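Monosaccharide-transporting ATPase (PDB 5DTE) binds beta-D-allopyranose in its ligand pocket and probably serves as the periplasmic sugar-binding component of an ABC transporter. Local coordinates at residues Y40-T51 with Q270-I280. Numbering follows the deposited sequence.
With ALL (beta-D-allopyranose), chain E.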
loop_
_atom_site.group_PDB
_atom_site.type_symbol
_atom_site.label_atom_id
_atom_site.label_comp_id
_atom_site.label_asym_id
_atom_site.label_seq_id
_atom_site.Cartn_x
_atom_site.Cartn_y
_atom_site.Cartn_z
ATOM N N TYR A 40 -3.410 -1.074 -8.223
ATOM C CA TYR A 40 -3.815 -0.308 -7.056
ATOM C C TYR A 40 -3.728 1.224 -7.272
ATOM O O TYR A 40 -4.653 1.967 -6.921
ATOM C CB TYR A 40 -2.971 -0.736 -5.843
ATOM C CG TYR A 40 -3.246 0.066 -4.602
ATOM C CD1 TYR A 40 -4.383 -0.165 -3.848
ATOM C CD2 TYR A 40 -2.381 1.072 -4.196
ATOM C CE1 TYR A 40 -4.648 0.580 -2.716
ATOM C CE2 TYR A 40 -2.639 1.824 -3.068
ATOM C CZ TYR A 40 -3.775 1.575 -2.337
ATOM O OH TYR A 40 -4.035 2.315 -1.217
ATOM N N PHE A 41 -2.639 1.701 -7.864
ATOM C CA PHE A 41 -2.487 3.141 -8.070
ATOM C C PHE A 41 -3.314 3.640 -9.253
ATOM O O PHE A 41 -3.816 4.766 -9.239
ATOM C CB PHE A 41 -1.013 3.501 -8.230
ATOM C CG PHE A 41 -0.274 3.537 -6.931
ATOM C CD1 PHE A 41 -0.588 4.490 -5.973
ATOM C CD2 PHE A 41 0.721 2.610 -6.647
ATOM C CE1 PHE A 41 0.082 4.531 -4.748
ATOM C CE2 PHE A 41 1.401 2.641 -5.424
ATOM C CZ PHE A 41 1.080 3.608 -4.476
ATOM N N ILE A 42 -3.459 2.794 -10.265
ATOM C CA ILE A 42 -4.407 3.020 -11.351
ATOM C C ILE A 42 -5.800 3.295 -10.780
ATOM O O ILE A 42 -6.545 4.139 -11.272
ATOM C CB ILE A 42 -4.447 1.800 -12.297
ATOM C CG1 ILE A 42 -3.334 1.903 -13.336
ATOM C CG2 ILE A 42 -5.800 1.673 -12.989
ATOM C CD1 ILE A 42 -3.525 3.073 -14.317
ATOM N N SER A 43 -6.120 2.581 -9.710
ATOM C CA SER A 43 -7.410 2.674 -9.032
ATOM C C SER A 43 -7.531 3.965 -8.250
ATOM O O SER A 43 -8.597 4.577 -8.169
ATOM C CB SER A 43 -7.591 1.473 -8.099
ATOM O OG SER A 43 -8.561 1.749 -7.123
ATOM N N MET A 44 -6.417 4.362 -7.656
ATOM C CA MET A 44 -6.368 5.555 -6.836
ATOM C C MET A 44 -6.335 6.782 -7.725
ATOM O O MET A 44 -6.938 7.813 -7.409
ATOM C CB MET A 44 -5.146 5.510 -5.919
ATOM C CG MET A 44 -4.702 6.854 -5.392
ATOM S SD MET A 44 -3.325 6.718 -4.246
ATOM C CE MET A 44 -4.021 5.600 -3.012
ATOM N N ARG A 45 -5.620 6.672 -8.841
ATOM C CA ARG A 45 -5.547 7.786 -9.761
ATOM C C ARG A 45 -6.940 8.057 -10.327
ATOM O O ARG A 45 -7.322 9.207 -10.499
ATOM C CB ARG A 45 -4.557 7.526 -10.897
ATOM C CG ARG A 45 -4.530 8.693 -11.886
ATOM C CD ARG A 45 -4.591 8.267 -13.350
ATOM N NE ARG A 45 -4.641 9.444 -14.222
ATOM C CZ ARG A 45 -3.594 10.002 -14.823
ATOM N NH1 ARG A 45 -3.759 11.076 -15.585
ATOM N NH2 ARG A 45 -2.388 9.484 -14.679
ATOM N N GLN A 46 -7.697 6.998 -10.610
ATOM C CA GLN A 46 -9.039 7.140 -11.159
ATOM C C GLN A 46 -9.992 7.781 -10.162
ATOM O O GLN A 46 -10.746 8.675 -10.520
ATOM C CB GLN A 46 -9.586 5.793 -11.588
ATOM C CG GLN A 46 -10.984 5.875 -12.156
ATOM C CD GLN A 46 -11.490 4.521 -12.617
ATOM O OE1 GLN A 46 -11.458 3.543 -11.862
ATOM N NE2 GLN A 46 -11.941 4.450 -13.868
ATOM N N GLY A 47 -9.965 7.313 -8.916
ATOM C CA GLY A 47 -10.715 7.947 -7.847
ATOM C C GLY A 47 -10.294 9.387 -7.627
ATOM O O GLY A 47 -11.106 10.231 -7.252
ATOM N N ALA A 48 -9.020 9.670 -7.861
ATOM C CA ALA A 48 -8.489 11.028 -7.726
ATOM C C ALA A 48 -9.129 11.963 -8.727
ATOM O O ALA A 48 -9.383 13.123 -8.425
ATOM C CB ALA A 48 -6.958 11.042 -7.901
ATOM N N GLU A 49 -9.371 11.457 -9.930
ATOM C CA GLU A 49 -9.894 12.281 -11.008
ATOM C C GLU A 49 -11.410 12.479 -10.887
ATOM O O GLU A 49 -11.943 13.522 -11.271
ATOM C CB GLU A 49 -9.515 11.671 -12.352
ATOM C CG GLU A 49 -8.034 11.814 -12.631
ATOM C CD GLU A 49 -7.614 11.194 -13.951
ATOM O OE1 GLU A 49 -8.477 10.620 -14.658
ATOM O OE2 GLU A 49 -6.410 11.277 -14.278
ATOM N N GLU A 50 -12.090 11.487 -10.324
ATOM C CA GLU A 50 -13.490 11.627 -9.963
ATOM C C GLU A 50 -13.710 12.682 -8.876
ATOM O O GLU A 50 -14.661 13.452 -8.939
ATOM C CB GLU A 50 -14.038 10.290 -9.504
ATOM C CG GLU A 50 -14.035 9.233 -10.576
ATOM C CD GLU A 50 -14.182 7.832 -9.994
ATOM O OE1 GLU A 50 -14.188 7.697 -8.749
ATOM O OE2 GLU A 50 -14.268 6.862 -10.781
ATOM N N THR A 51 -12.842 12.709 -7.873
ATOM C CA THR A 51 -12.923 13.723 -6.820
ATOM C C THR A 51 -12.548 15.102 -7.378
ATOM O O THR A 51 -13.092 16.126 -6.969
ATOM C CB THR A 51 -12.008 13.343 -5.607
ATOM O OG1 THR A 51 -12.620 12.292 -4.850
ATOM C CG2 THR A 51 -11.738 14.527 -4.684
ATOM N N GLN A 270 -7.794 -1.283 1.159
ATOM C CA GLN A 270 -7.108 -0.147 1.736
ATOM C C GLN A 270 -7.889 1.133 1.471
ATOM O O GLN A 270 -7.539 2.199 1.977
ATOM C CB GLN A 270 -5.713 -0.075 1.131
ATOM C CG GLN A 270 -4.796 0.848 1.796
ATOM C CD GLN A 270 -3.464 0.840 1.142
ATOM O OE1 GLN A 270 -3.247 0.085 0.204
ATOM N NE2 GLN A 270 -2.551 1.685 1.619
ATOM N N LEU A 271 -8.945 1.006 0.664
ATOM C CA LEU A 271 -9.782 2.133 0.253
ATOM C C LEU A 271 -8.976 3.252 -0.423
ATOM O O LEU A 271 -8.925 4.392 0.066
ATOM C CB LEU A 271 -10.545 2.667 1.464
ATOM C CG LEU A 271 -11.342 1.527 2.092
ATOM C CD1 LEU A 271 -12.040 1.991 3.328
ATOM C CD2 LEU A 271 -12.346 1.020 1.088
ATOM N N PRO A 272 -8.364 2.930 -1.572
ATOM C CA PRO A 272 -7.416 3.858 -2.193
ATOM C C PRO A 272 -8.095 5.104 -2.762
ATOM O O PRO A 272 -7.433 6.121 -2.961
ATOM C CB PRO A 272 -6.789 3.016 -3.303
ATOM C CG PRO A 272 -7.841 2.031 -3.659
ATOM C CD PRO A 272 -8.615 1.747 -2.413
ATOM N N LYS A 273 -9.396 5.027 -3.023
ATOM C CA LYS A 273 -10.122 6.188 -3.530
ATOM C C LYS A 273 -10.476 7.124 -2.394
ATOM O O LYS A 273 -10.373 8.333 -2.554
ATOM C CB LYS A 273 -11.387 5.766 -4.270
ATOM C CG LYS A 273 -11.159 4.663 -5.285
ATOM C CD LYS A 273 -11.827 4.966 -6.598
ATOM C CE LYS A 273 -11.631 3.843 -7.594
ATOM N NZ LYS A 273 -12.332 4.145 -8.875
ATOM N N LYS A 274 -10.891 6.561 -1.254
ATOM C CA LYS A 274 -11.206 7.343 -0.054
ATOM C C LYS A 274 -9.957 8.052 0.478
ATOM O O LYS A 274 -10.005 9.222 0.872
ATOM C CB LYS A 274 -11.798 6.453 1.026
ATOM C CG LYS A 274 -12.166 7.192 2.322
ATOM C CD LYS A 274 -12.833 6.237 3.343
ATOM C CE LYS A 274 -12.933 6.803 4.774
ATOM N NZ LYS A 274 -13.800 7.990 4.884
ATOM N N GLN A 275 -8.841 7.328 0.485
ATOM C CA GLN A 275 -7.556 7.910 0.845
ATOM C C GLN A 275 -7.257 9.177 0.047
ATOM O O GLN A 275 -7.182 10.274 0.598
ATOM C CB GLN A 275 -6.434 6.909 0.617
ATOM C CG GLN A 275 -6.319 5.829 1.657
ATOM C CD GLN A 275 -4.967 5.122 1.597
ATOM O OE1 GLN A 275 -3.968 5.676 1.121
ATOM N NE2 GLN A 275 -4.931 3.897 2.086
ATOM N N VAL A 276 -7.082 9.017 -1.260
ATOM C CA VAL A 276 -6.716 10.139 -2.110
ATOM C C VAL A 276 -7.837 11.180 -2.149
ATOM O O VAL A 276 -7.598 12.343 -2.445
ATOM C CB VAL A 276 -6.371 9.666 -3.527
ATOM C CG1 VAL A 276 -7.587 9.052 -4.200
ATOM C CG2 VAL A 276 -5.784 10.805 -4.352
ATOM N N ALA A 277 -9.061 10.773 -1.821
ATOM C CA ALA A 277 -10.138 11.743 -1.689
ATOM C C ALA A 277 -9.876 12.595 -0.466
ATOM O O ALA A 277 -9.923 13.817 -0.555
ATOM C CB ALA A 277 -11.483 11.071 -1.596
ATOM N N ILE A 278 -9.577 11.961 0.669
ATOM C CA ILE A 278 -9.211 12.717 1.874
ATOM C C ILE A 278 -7.965 13.576 1.629
ATOM O O ILE A 278 -7.898 14.705 2.097
ATOM C CB ILE A 278 -8.980 11.802 3.106
ATOM C CG1 ILE A 278 -10.289 11.613 3.877
ATOM C CG2 ILE A 278 -7.977 12.418 4.060
ATOM C CD1 ILE A 278 -11.311 10.703 3.213
ATOM N N ALA A 279 -6.999 13.065 0.871
ATOM C CA ALA A 279 -5.830 13.862 0.503
ATOM C C ALA A 279 -6.215 15.192 -0.178
ATOM O O ALA A 279 -5.763 16.269 0.225
ATOM C CB ALA A 279 -4.927 13.061 -0.389
ATOM N N ILE A 280 -7.065 15.105 -1.198
ATOM C CA ILE A 280 -7.554 16.279 -1.923
ATOM C C ILE A 280 -8.435 17.162 -1.042
ATOM O O ILE A 280 -8.455 18.387 -1.201
ATOM C CB ILE A 280 -8.357 15.862 -3.172
ATOM C CG1 ILE A 280 -7.480 15.034 -4.109
ATOM C CG2 ILE A 280 -8.955 17.078 -3.884
ATOM C CD1 ILE A 280 -8.270 14.135 -5.038
HETATM C C1 ALL E . 2.362 0.361 -1.135
HETATM C C2 ALL E . 0.870 0.600 -1.256
HETATM C C3 ALL E . 0.193 -0.443 -2.066
HETATM C C4 ALL E . 0.914 -0.736 -3.344
HETATM C C5 ALL E . 2.341 -1.130 -3.002
HETATM C C6 ALL E . 3.123 -1.642 -4.167
HETATM O O1 ALL E . 3.001 1.448 -0.588
HETATM O O2 ALL E . 0.313 0.566 0.076
HETATM O O3 ALL E . 0.146 -1.680 -1.289
HETATM O O4 ALL E . 0.254 -1.796 -4.052
HETATM O O5 ALL E . 2.990 0.054 -2.455
HETATM O O6 ALL E . 3.435 -0.566 -5.027
#
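Val276 packs against Met44 and Ala48 at the apolar centre of helix segments 40-51 and 272-280, whose axes approach to 8.0 Å and cross at -47°. Val276 CB lies 3.8 Å from Met44 CG, and the valine branches divide the work: CG2 meets the methyl of Ala48, CG1 faces the Met44 carbonyl oxygen. The Met44 chain bends at chi3 (-57°), bringing CE over Pro272 CB and the Pro272 carbonyl oxygen. Farther along, Thr51 CG2 and Ile280 CD1 meet tip to tip at 3.5 Å, while Thr51 OG1 rests near the methyl of Ala277.

Toward the sugar, the Tyr40 ring is held between the first turn of helix 272-280 and the ligand: Tyr40 CE1 is 3.3 Å from Pro272 CB, and Tyr40 CD2 is 3.7 Å from C3 of the allose. Pro272 CG also reaches Ser43 OG. Tyr40 CD2 also lies over the centre of the Phe41 ring, whose edge is near allose O6.

Gly47 and Lys273 are the nearest CA pair, 4.7 Å apart; with no side chain on Gly47, the lysine methylenes can lie against its CA. The Lys273 side chain, bent at chi2 (-134°), fits as a knob among Ser43, Gln46, Gly47 and Glu50. At the polar edge, Lys273 NZ gives a hydrogen bond of 3.2 Å to Gln46 OE1 from above the carbonyl plane and forms a long salt bridge, 3.8 Å, with Glu50 OE2.

Both helices pack on the six-stranded parallel sheet of one lobe of the two-lobed type I periplasmic binding protein fold: Met44 and Val276 touch Leu115 of strand 112-115, and Ile280 touches Ile89 of strand 87-90. Thus helix 39-54, which follows strand 28-33, and helix 272-287, formed after the chain has come back from the other lobe, lie side by side, their N-terminal ends facing the sugar cleft.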